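Local coordinates for Dye-decolorizing peroxidase (Irpex lacteus, PDB 7D8M), which probably uses a bound heme b to catalyse peroxide-dependent oxidation of dyes and other substrates, at residues F221-Q226 against T355-L360; F29-N34 against N117-F122; L86-F91 against S367-G372. One frame throughout, in Å; residues are numbered along the deposited sequence.

Contact 1 of 3, residues F221-Q226 against T355-L360; sequences FRKLKQ and TIDRGL. With HEM (protoporphyrin IX containing Fe), chain B.
L224 and L360 face each other as an antiparallel hydrogen-bonded pair and turn their side chains onto the same face of the sheet, where the heme lies. Their backbones are tied in both directions, L224 N to L360 O at 3.0 Å and L360 N to L224 O at 2.9 Å. L224 holds CG anti to its own carbonyl carbon (chi1 -58°), and its CD1 methyl rests 3.7 Å from the vinyl carbon CAB of the heme. L360 closes on the same vinyl group with CB and CD2, and it also borders the bound oxygen molecule together with D172 and R335. Beyond them Q226 runs out in an extended chain, its CD 3.6 Å from heme CBB, while its NE2 is taken by E166. The other end of that amide, Q226 OE1, accepts a hydrogen bond from a water at 2.6 Å, which also donates to G359 O. These strands, 217-226 and 359-366, are the two middle strands of a four-stranded antiparallel sheet in order 2-3-1-4, the ferredoxin-like arrangement of DyP peroxidases. One step from the leucines, G359 CA makes a CA-H...O contact with L224 O (3.3 Å), and a further backbone bond joins Q226 N to R358 O at 2.8 Å. On the side of K223 a second shell is ionic: its chain, bent only at the last torsion (chi4 -76°), meets D357 tip to tip, with K223 NZ 2.7 Å from D357 OD2 on the syn lone pair. E110, N431 and Y340 also hold this ammonium group, and Y340 bonds D357 OD1 as well. K225 crosses D357 obliquely, laying its methylenes along OD1. Outermost, R358 NH1 donates in its guanidinium plane to a water shared with Q226 O, and E348 pairs with R358 NH2.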
loop_
_atom_site.group_PDB
_atom_site.type_symbol
_atom_site.label_atom_id
_atom_site.label_comp_id
_atom_site.label_asym_id
_atom_site.label_seq_id
_atom_site.Cartn_x
_atom_site.Cartn_y
_atom_site.Cartn_z
ATOM N N PHE A 221 -4.243 -1.009 -6.451
ATOM C CA PHE A 221 -4.690 0.321 -6.050
ATOM C C PHE A 221 -5.974 0.238 -5.232
ATOM O O PHE A 221 -6.927 -0.449 -5.621
ATOM C CB PHE A 221 -4.915 1.251 -7.246
ATOM C CG PHE A 221 -5.443 2.610 -6.848
ATOM C CD1 PHE A 221 -4.566 3.645 -6.555
ATOM C CD2 PHE A 221 -6.814 2.841 -6.731
ATOM C CE1 PHE A 221 -5.035 4.884 -6.167
ATOM C CE2 PHE A 221 -7.299 4.079 -6.342
ATOM C CZ PHE A 221 -6.405 5.107 -6.057
ATOM N N ARG A 222 -6.001 0.975 -4.121
ATOM C CA ARG A 222 -7.190 1.129 -3.295
ATOM C C ARG A 222 -7.322 2.587 -2.895
ATOM O O ARG A 222 -6.378 3.169 -2.355
ATOM C CB ARG A 222 -7.120 0.264 -2.021
ATOM C CG ARG A 222 -6.902 -1.212 -2.240
ATOM C CD ARG A 222 -7.752 -2.015 -1.231
ATOM N NE ARG A 222 -9.015 -2.305 -1.867
ATOM C CZ ARG A 222 -10.153 -2.616 -1.273
ATOM N NH1 ARG A 222 -10.259 -2.748 0.053
ATOM N NH2 ARG A 222 -11.206 -2.810 -2.053
ATOM N N LYS A 223 -8.480 3.179 -3.156
ATOM C CA LYS A 223 -8.822 4.470 -2.575
ATOM C C LYS A 223 -9.448 4.219 -1.206
ATOM O O LYS A 223 -10.588 3.749 -1.122
ATOM C CB LYS A 223 -9.777 5.244 -3.474
ATOM C CG LYS A 223 -10.134 6.604 -2.906
ATOM C CD LYS A 223 -10.946 7.445 -3.885
ATOM C CE LYS A 223 -11.267 8.805 -3.293
ATOM N NZ LYS A 223 -12.359 8.716 -2.277
ATOM N N LEU A 224 -8.712 4.545 -0.133
ATOM C CA LEU A 224 -9.122 4.251 1.245
ATOM C C LEU A 224 -9.435 5.560 1.962
ATOM O O LEU A 224 -8.529 6.290 2.377
ATOM C CB LEU A 224 -8.042 3.455 1.973
ATOM C CG LEU A 224 -7.680 2.128 1.292
ATOM C CD1 LEU A 224 -6.549 1.437 2.027
ATOM C CD2 LEU A 224 -8.902 1.202 1.152
ATOM N N LYS A 225 -10.726 5.856 2.078
ATOM C CA LYS A 225 -11.196 7.057 2.756
ATOM C C LYS A 225 -10.991 6.932 4.264
ATOM O O LYS A 225 -11.215 5.868 4.838
ATOM C CB LYS A 225 -12.673 7.267 2.439
ATOM C CG LYS A 225 -13.350 8.399 3.177
ATOM C CD LYS A 225 -14.870 8.288 3.005
ATOM C CE LYS A 225 -15.534 9.641 2.775
ATOM N NZ LYS A 225 -16.784 9.480 1.974
ATOM N N GLN A 226 -10.570 8.022 4.910
ATOM C CA GLN A 226 -10.244 8.009 6.335
ATOM C C GLN A 226 -11.113 8.994 7.106
ATOM O O GLN A 226 -11.245 10.161 6.709
ATOM C CB GLN A 226 -8.763 8.346 6.568
ATOM C CG GLN A 226 -7.816 7.207 6.200
ATOM C CD GLN A 226 -6.356 7.609 6.255
ATOM O OE1 GLN A 226 -5.736 7.868 5.221
ATOM N NE2 GLN A 226 -5.792 7.650 7.464
ATOM N N THR A 355 -16.375 15.968 7.220
ATOM C CA THR A 355 -17.167 16.596 6.163
ATOM C C THR A 355 -16.494 16.581 4.794
ATOM O O THR A 355 -17.176 16.823 3.791
ATOM C CB THR A 355 -17.512 18.055 6.524
ATOM O OG1 THR A 355 -16.330 18.866 6.483
ATOM C CG2 THR A 355 -18.109 18.135 7.930
ATOM N N ILE A 356 -15.194 16.294 4.715
ATOM C CA ILE A 356 -14.443 16.346 3.465
ATOM C C ILE A 356 -13.821 14.982 3.212
ATOM O O ILE A 356 -13.362 14.317 4.148
ATOM C CB ILE A 356 -13.352 17.435 3.506
ATOM C CG1 ILE A 356 -13.952 18.793 3.868
ATOM C CG2 ILE A 356 -12.623 17.527 2.169
ATOM C CD1 ILE A 356 -12.883 19.861 4.148
ATOM N N ASP A 357 -13.811 14.565 1.950
ATOM C CA ASP A 357 -13.171 13.313 1.572
ATOM C C ASP A 357 -11.657 13.468 1.665
ATOM O O ASP A 357 -11.078 14.412 1.118
ATOM C CB ASP A 357 -13.605 12.911 0.156
ATOM C CG ASP A 357 -13.104 11.539 -0.258
ATOM O OD1 ASP A 357 -12.687 10.762 0.623
ATOM O OD2 ASP A 357 -13.115 11.227 -1.473
ATOM N N ARG A 358 -11.021 12.552 2.382
ATOM C CA ARG A 358 -9.575 12.521 2.534
ATOM C C ARG A 358 -9.202 11.085 2.854
ATOM O O ARG A 358 -10.030 10.302 3.329
ATOM C CB ARG A 358 -9.079 13.472 3.643
ATOM C CG ARG A 358 -9.629 13.138 5.049
ATOM C CD ARG A 358 -8.973 14.008 6.130
ATOM N NE ARG A 358 -9.257 15.427 5.926
ATOM C CZ ARG A 358 -10.378 16.040 6.302
ATOM N NH1 ARG A 358 -11.330 15.368 6.938
ATOM N NH2 ARG A 358 -10.548 17.335 6.044
ATOM N N GLY A 359 -7.954 10.734 2.594
ATOM C CA GLY A 359 -7.568 9.371 2.893
ATOM C C GLY A 359 -6.217 8.993 2.338
ATOM O O GLY A 359 -5.283 9.800 2.334
ATOM N N LEU A 360 -6.101 7.756 1.874
ATOM C CA LEU A 360 -4.849 7.233 1.358
ATOM C C LEU A 360 -5.113 6.692 -0.032
ATOM O O LEU A 360 -5.989 5.839 -0.209
ATOM C CB LEU A 360 -4.287 6.141 2.274
ATOM C CG LEU A 360 -2.972 5.476 1.862
ATOM C CD1 LEU A 360 -1.850 6.502 1.779
ATOM C CD2 LEU A 360 -2.613 4.365 2.837
HETATM C CHA HEM B . 2.430 -0.178 7.851
HETATM C CHB HEM B . -1.174 3.062 8.052
HETATM C CHC HEM B . -3.642 0.470 4.764
HETATM C CHD HEM B . -0.265 -3.006 4.951
HETATM C C1A HEM B . 1.689 0.935 8.181
HETATM C C2A HEM B . 2.111 2.017 9.051
HETATM C C3A HEM B . 1.113 2.918 9.092
HETATM C C4A HEM B . 0.037 2.435 8.254
HETATM C CMA HEM B . 1.066 4.244 9.874
HETATM C CAA HEM B . 3.483 2.086 9.775
HETATM C CBA HEM B . 4.517 2.773 8.883
HETATM C CGA HEM B . 5.430 1.766 8.211
HETATM O O1A HEM B . 5.770 0.739 8.845
HETATM O O2A HEM B . 5.847 2.005 7.044
HETATM C C1B HEM B . -2.129 2.654 7.153
HETATM C C2B HEM B . -3.314 3.405 6.806
HETATM C C3B HEM B . -4.002 2.679 5.903
HETATM C C4B HEM B . -3.262 1.464 5.645
HETATM C CMB HEM B . -3.677 4.779 7.441
HETATM C CAB HEM B . -5.326 3.010 5.172
HETATM C CBB HEM B . -5.818 4.249 5.061
HETATM C C1C HEM B . -2.990 -0.736 4.571
HETATM C C2C HEM B . -3.464 -1.867 3.791
HETATM C C3C HEM B . -2.521 -2.829 3.839
HETATM C C4C HEM B . -1.437 -2.339 4.669
HETATM C CMC HEM B . -4.817 -1.873 3.037
HETATM C CAC HEM B . -2.512 -4.245 3.205
HETATM C CBC HEM B . -3.635 -4.909 2.877
HETATM C C1D HEM B . 0.806 -2.490 5.649
HETATM C C2D HEM B . 2.146 -3.048 5.734
HETATM C C3D HEM B . 2.880 -2.273 6.534
HETATM C C4D HEM B . 2.038 -1.184 6.991
HETATM C CMD HEM B . 2.658 -4.323 5.043
HETATM C CAD HEM B . 4.357 -2.503 6.913
HETATM C CBD HEM B . 4.404 -3.397 8.156
HETATM C CGD HEM B . 5.825 -3.759 8.532
HETATM O O1D HEM B . 6.130 -3.771 9.753
HETATM O O2D HEM B . 6.658 -4.025 7.621
HETATM N NA HEM B . 0.422 1.219 7.723
HETATM N NB HEM B . -2.121 1.471 6.427
HETATM N NC HEM B . -1.762 -1.068 5.094
HETATM N ND HEM B . 0.777 -1.338 6.416
HETATM FE FE HEM B . -0.766 -0.001 6.532
HETATM O O HOH W 1 -3.538 9.242 4.685
HETATM O O HOH W 2 -11.643 12.518 7.855
HETATM O O HOH W 3 -12.890 11.537 4.441
#

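Contact 2 of 3, residues F29-N34 against N117-F122; sequences FFHINN and NVDGVF
F30 and G120 form the tight part of this contact. The phenyl ring lies over the bare glycine, whose CA is 4.0 Å from the F30 ring centroid in a CH-pi contact. F30 CG sits between backbone N and carbonyl carbon (chi1 59°), which folds the ring back over the opposing strand, and F30 CE2 comes within 3.5 Å of F122 CD2. On the other face of the sheet V121 CG2 stands over the F29 ring, 3.8 Å from its centroid. The solvent side is limited to the exposed N117 and the partly exposed H31, and it is polar. H31 ND1 donates in its ring plane to N117 O at 2.8 Å, while N117 OD1 and D119 OD2 lie over opposite faces of the imidazole. D119 itself is buried, and its OD2 uses the anti lone pair to accept I32 N at 2.6 Å, extending the pairing where regular strand bonding has ended. The buried F30 O serves two donors, D119 N at 2.8 Å and, weakly, G120 N at 3.4 Å. With D119 and G120 both set against F30, this is a classic beta bulge, placed where strands 24-32 and 120-126 pair at the middle of the ferredoxin-like sheet of a DyP domain.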
loop_
_atom_site.group_PDB
_atom_site.type_symbol
_atom_site.label_atom_id
_atom_site.label_comp_id
_atom_site.label_asym_id
_atom_site.label_seq_id
_atom_site.Cartn_x
_atom_site.Cartn_y
_atom_site.Cartn_z
ATOM N N PHE A 29 -6.997 7.149 -14.283
ATOM C CA PHE A 29 -7.605 5.873 -14.643
ATOM C C PHE A 29 -8.372 6.041 -15.949
ATOM O O PHE A 29 -9.103 7.022 -16.132
ATOM C CB PHE A 29 -8.535 5.372 -13.537
ATOM C CG PHE A 29 -7.835 5.138 -12.195
ATOM C CD1 PHE A 29 -7.218 3.926 -11.916
ATOM C CD2 PHE A 29 -7.788 6.138 -11.241
ATOM C CE1 PHE A 29 -6.570 3.711 -10.688
ATOM C CE2 PHE A 29 -7.157 5.930 -10.013
ATOM C CZ PHE A 29 -6.546 4.717 -9.739
ATOM N N PHE A 30 -8.210 5.089 -16.857
ATOM C CA PHE A 30 -8.715 5.297 -18.202
ATOM C C PHE A 30 -9.291 4.012 -18.768
ATOM O O PHE A 30 -8.959 2.906 -18.333
ATOM C CB PHE A 30 -7.612 5.817 -19.138
ATOM C CG PHE A 30 -6.424 4.891 -19.256
ATOM C CD1 PHE A 30 -6.430 3.832 -20.160
ATOM C CD2 PHE A 30 -5.295 5.090 -18.474
ATOM C CE1 PHE A 30 -5.339 2.980 -20.266
ATOM C CE2 PHE A 30 -4.200 4.248 -18.579
ATOM C CZ PHE A 30 -4.224 3.191 -19.483
ATOM N N HIS A 31 -10.116 4.193 -19.797
ATOM C CA HIS A 31 -10.665 3.128 -20.620
ATOM C C HIS A 31 -10.135 3.305 -22.035
ATOM O O HIS A 31 -9.932 4.435 -22.490
ATOM C CB HIS A 31 -12.195 3.185 -20.628
ATOM C CG HIS A 31 -12.837 2.154 -21.503
ATOM N ND1 HIS A 31 -13.034 0.854 -21.094
ATOM C CD2 HIS A 31 -13.334 2.233 -22.762
ATOM C CE1 HIS A 31 -13.613 0.173 -22.067
ATOM N NE2 HIS A 31 -13.814 0.988 -23.085
ATOM N N ILE A 32 -9.899 2.193 -22.729
ATOM C CA ILE A 32 -9.338 2.233 -24.077
ATOM C C ILE A 32 -10.482 2.148 -25.081
ATOM O O ILE A 32 -11.215 1.152 -25.113
ATOM C CB ILE A 32 -8.318 1.106 -24.294
ATOM C CG1 ILE A 32 -7.179 1.239 -23.283
ATOM C CG2 ILE A 32 -7.776 1.142 -25.717
ATOM C CD1 ILE A 32 -6.107 0.191 -23.416
ATOM N N ASN A 33 -10.636 3.199 -25.896
ATOM C CA ASN A 33 -11.652 3.246 -26.947
ATOM C C ASN A 33 -11.154 2.740 -28.302
ATOM O O ASN A 33 -11.932 2.136 -29.047
ATOM C CB ASN A 33 -12.162 4.677 -27.123
ATOM C CG ASN A 33 -12.824 5.215 -25.882
ATOM O OD1 ASN A 33 -13.496 4.481 -25.165
ATOM N ND2 ASN A 33 -12.661 6.518 -25.633
ATOM N N ASN A 34 -9.887 2.967 -28.642
ATOM C CA ASN A 34 -9.334 2.569 -29.940
ATOM C C ASN A 34 -7.949 1.971 -29.714
ATOM O O ASN A 34 -6.975 2.704 -29.500
ATOM C CB ASN A 34 -9.278 3.761 -30.892
ATOM C CG ASN A 34 -8.867 3.374 -32.310
ATOM O OD1 ASN A 34 -7.915 2.617 -32.525
ATOM N ND2 ASN A 34 -9.579 3.918 -33.286
ATOM N N ASN A 117 -14.567 -1.650 -16.474
ATOM C CA ASN A 117 -14.370 -0.597 -17.464
ATOM C C ASN A 117 -12.972 0.002 -17.388
ATOM O O ASN A 117 -12.457 0.503 -18.396
ATOM C CB ASN A 117 -15.418 0.496 -17.271
ATOM C CG ASN A 117 -15.533 1.412 -18.481
ATOM O OD1 ASN A 117 -15.822 0.958 -19.585
ATOM N ND2 ASN A 117 -15.312 2.705 -18.276
ATOM N N VAL A 118 -12.347 -0.027 -16.213
ATOM C CA VAL A 118 -11.011 0.537 -16.061
ATOM C C VAL A 118 -10.000 -0.386 -16.729
ATOM O O VAL A 118 -9.859 -1.557 -16.355
ATOM C CB VAL A 118 -10.675 0.765 -14.582
ATOM C CG1 VAL A 118 -9.178 1.058 -14.413
ATOM C CG2 VAL A 118 -11.534 1.903 -14.025
ATOM N N ASP A 119 -9.298 0.141 -17.735
ATOM C CA ASP A 119 -8.320 -0.615 -18.505
ATOM C C ASP A 119 -6.891 -0.400 -18.029
ATOM O O ASP A 119 -6.026 -1.237 -18.309
ATOM C CB ASP A 119 -8.410 -0.234 -20.000
ATOM C CG ASP A 119 -9.640 -0.815 -20.679
ATOM O OD1 ASP A 119 -10.114 -1.887 -20.252
ATOM O OD2 ASP A 119 -10.130 -0.207 -21.652
ATOM N N GLY A 120 -6.623 0.684 -17.314
ATOM C CA GLY A 120 -5.288 0.903 -16.799
ATOM C C GLY A 120 -5.220 2.229 -16.082
ATOM O O GLY A 120 -6.214 2.957 -15.961
ATOM N N VAL A 121 -4.017 2.549 -15.623
ATOM C CA VAL A 121 -3.808 3.770 -14.864
ATOM C C VAL A 121 -2.421 4.316 -15.165
ATOM O O VAL A 121 -1.443 3.566 -15.262
ATOM C CB VAL A 121 -4.002 3.510 -13.348
ATOM C CG1 VAL A 121 -3.077 2.385 -12.875
ATOM C CG2 VAL A 121 -3.768 4.783 -12.567
ATOM N N PHE A 122 -2.350 5.632 -15.330
ATOM C CA PHE A 122 -1.096 6.368 -15.372
ATOM C C PHE A 122 -0.845 6.933 -13.981
ATOM O O PHE A 122 -1.744 7.536 -13.388
ATOM C CB PHE A 122 -1.161 7.509 -16.395
ATOM C CG PHE A 122 -0.867 7.092 -17.817
ATOM C CD1 PHE A 122 0.440 6.996 -18.272
ATOM C CD2 PHE A 122 -1.899 6.848 -18.713
ATOM C CE1 PHE A 122 0.719 6.636 -19.581
ATOM C CE2 PHE A 122 -1.631 6.484 -20.028
ATOM C CZ PHE A 122 -0.319 6.378 -20.462
#

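Contact 3 of 3, residues L86-F91 against S367-G372; sequences LQDTAF and SVIGNG
The N-cap of helix 89-93 is D88, and the same carboxylate that caps the helix also grips I369, in the turn between strand 359-366 and helix 373-381. Inside its own segment D88 OD1 accepts F91 N at 2.9 Å; the donor arrives on the anti side, 24° out of the carboxylate plane. Across the contact I369 N donates to D88 OD2 at 2.9 Å, on the syn lone pair. CG of D88 stands anti to the backbone N (chi1 -166°), a rotation that carries the group across to the I369 amide while OD1 stays over the first turn of the helix. Two waters complete the bridge. One donates to D88 OD1 at 2.7 Å and accepts from G370 N, so the next amide of the turn is linked as well. The other donates to D88 OD2 at 2.6 Å and to S367 O at 2.9 Å, so the carboxylate is also tied to the carbonyl two residues before I369. The aliphatic part of the contact belongs to I369, whose side chain crosses that of D88 at about a right angle. Its branches divide the work: CG2 meets A90 CB at 3.7 Å, and CD1 reaches F91 CB at 3.8 Å. I369 also touches F218 and V220 of strand 217-226 and Y435 of strand 428-438. The turn itself is closed by V368 O, which accepts from both N371 N and G372 N. The D88 carboxylate is thus buried yet accepts four hydrogen bonds, two from backbone amides and two from waters. Such a setting, at the start of a helix, would be expected to favour the ionised aspartate and to fix the rotation of the group.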
loop_
_atom_site.group_PDB
_atom_site.type_symbol
_atom_site.label_atom_id
_atom_site.label_comp_id
_atom_site.label_asym_id
_atom_site.label_seq_id
_atom_site.Cartn_x
_atom_site.Cartn_y
_atom_site.Cartn_z
ATOM N N LEU A 86 -0.535 -14.536 -17.122
ATOM C CA LEU A 86 0.315 -14.264 -15.969
ATOM C C LEU A 86 0.074 -15.238 -14.819
ATOM O O LEU A 86 0.936 -15.356 -13.941
ATOM C CB LEU A 86 0.107 -12.819 -15.495
ATOM C CG LEU A 86 0.776 -11.690 -16.298
ATOM C CD1 LEU A 86 0.124 -10.344 -16.011
ATOM C CD2 LEU A 86 2.247 -11.625 -15.974
ATOM N N GLN A 87 -1.066 -15.935 -14.811
ATOM C CA GLN A 87 -1.417 -16.934 -13.786
ATOM C C GLN A 87 -1.681 -16.307 -12.420
ATOM O O GLN A 87 -1.483 -16.951 -11.387
ATOM C CB GLN A 87 -0.353 -18.028 -13.657
ATOM C CG GLN A 87 -0.175 -18.876 -14.906
ATOM C CD GLN A 87 0.843 -19.983 -14.714
ATOM O OE1 GLN A 87 1.718 -20.188 -15.554
ATOM N NE2 GLN A 87 0.732 -20.706 -13.607
ATOM N N ASP A 88 -2.131 -15.058 -12.389
ATOM C CA ASP A 88 -2.539 -14.405 -11.150
ATOM C C ASP A 88 -4.061 -14.374 -11.142
ATOM O O ASP A 88 -4.677 -13.614 -11.895
ATOM C CB ASP A 88 -1.941 -13.002 -11.036
ATOM C CG ASP A 88 -2.056 -12.428 -9.634
ATOM O OD1 ASP A 88 -3.198 -12.136 -9.206
ATOM O OD2 ASP A 88 -1.004 -12.270 -8.965
ATOM N N THR A 89 -4.663 -15.217 -10.298
ATOM C CA THR A 89 -6.112 -15.391 -10.309
ATOM C C THR A 89 -6.841 -14.134 -9.829
ATOM O O THR A 89 -7.904 -13.787 -10.363
ATOM C CB THR A 89 -6.495 -16.611 -9.453
ATOM O OG1 THR A 89 -6.128 -16.385 -8.088
ATOM C CG2 THR A 89 -5.773 -17.866 -9.936
ATOM N N ALA A 90 -6.303 -13.448 -8.813
ATOM C CA ALA A 90 -6.874 -12.163 -8.408
ATOM C C ALA A 90 -6.814 -11.153 -9.549
ATOM O O ALA A 90 -7.813 -10.496 -9.865
ATOM C CB ALA A 90 -6.147 -11.615 -7.174
ATOM N N PHE A 91 -5.640 -11.002 -10.164
ATOM C CA PHE A 91 -5.493 -10.040 -11.256
ATOM C C PHE A 91 -6.517 -10.299 -12.351
ATOM O O PHE A 91 -7.154 -9.368 -12.856
ATOM C CB PHE A 91 -4.084 -10.100 -11.844
ATOM C CG PHE A 91 -3.915 -9.252 -13.097
ATOM C CD1 PHE A 91 -3.885 -7.863 -13.009
ATOM C CD2 PHE A 91 -3.808 -9.843 -14.353
ATOM C CE1 PHE A 91 -3.737 -7.062 -14.154
ATOM C CE2 PHE A 91 -3.668 -9.044 -15.511
ATOM C CZ PHE A 91 -3.624 -7.662 -15.411
ATOM N N SER A 367 4.795 -9.623 -6.704
ATOM C CA SER A 367 4.740 -10.527 -7.846
ATOM C C SER A 367 3.483 -11.386 -7.854
ATOM O O SER A 367 3.088 -11.872 -8.919
ATOM C CB SER A 367 5.982 -11.423 -7.871
ATOM O OG SER A 367 5.924 -12.421 -6.854
ATOM N N VAL A 368 2.851 -11.593 -6.701
ATOM C CA VAL A 368 1.623 -12.380 -6.598
ATOM C C VAL A 368 0.653 -11.594 -5.733
ATOM O O VAL A 368 0.888 -11.425 -4.529
ATOM C CB VAL A 368 1.871 -13.779 -6.016
ATOM C CG1 VAL A 368 0.558 -14.573 -5.909
ATOM C CG2 VAL A 368 2.888 -14.532 -6.862
ATOM N N ILE A 369 -0.433 -11.105 -6.340
ATOM C CA ILE A 369 -1.431 -10.350 -5.582
ATOM C C ILE A 369 -1.897 -11.145 -4.371
ATOM O O ILE A 369 -2.007 -10.610 -3.263
ATOM C CB ILE A 369 -2.609 -9.963 -6.493
ATOM C CG1 ILE A 369 -2.125 -9.023 -7.598
ATOM C CG2 ILE A 369 -3.717 -9.268 -5.718
ATOM C CD1 ILE A 369 -3.246 -8.524 -8.487
ATOM N N GLY A 370 -2.166 -12.439 -4.565
ATOM C CA GLY A 370 -2.696 -13.276 -3.508
ATOM C C GLY A 370 -1.760 -13.455 -2.332
ATOM O O GLY A 370 -2.226 -13.798 -1.244
ATOM N N ASN A 371 -0.451 -13.234 -2.530
ATOM C CA ASN A 371 0.548 -13.366 -1.472
ATOM C C ASN A 371 0.895 -12.051 -0.792
ATOM O O ASN A 371 1.448 -12.073 0.312
ATOM C CB ASN A 371 1.844 -13.967 -2.019
ATOM C CG ASN A 371 1.701 -15.424 -2.397
ATOM O OD1 ASN A 371 0.697 -16.074 -2.082
ATOM N ND2 ASN A 371 2.710 -15.946 -3.086
ATOM N N GLY A 372 0.610 -10.921 -1.421
ATOM C CA GLY A 372 0.922 -9.640 -0.817
ATOM C C GLY A 372 -0.312 -8.958 -0.268
ATOM O O GLY A 372 -0.863 -9.391 0.752
HETATM O O HOH W 4 -3.100 -13.688 -6.946
HETATM O O HOH W 5 1.021 -13.787 -9.643
#

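Contacts 1 and 2 lie in two four-stranded antiparallel sheets of the same 2-3-1-4 order, with centres 22 Å apart. The sheets meet through F221 and F29, whose rings pack edge-to-face with F221 CE2 3.5 Å from F29 CZ. Contact 3 touches neither, its nearest atoms lying about 8 Å from contact 1 and about 7 Å from contact 2. It nonetheless joins the two halves along the chain: its first segment follows strand 67-72 of one sheet, its second follows strand 359-366 of the other. Of the three, only contact 1 contributes residues to the heme pocket, the L360 side chain being about 8 Å from that of H312, the axial iron ligand; I369 of contact 3 remains about 10 Å from the heme.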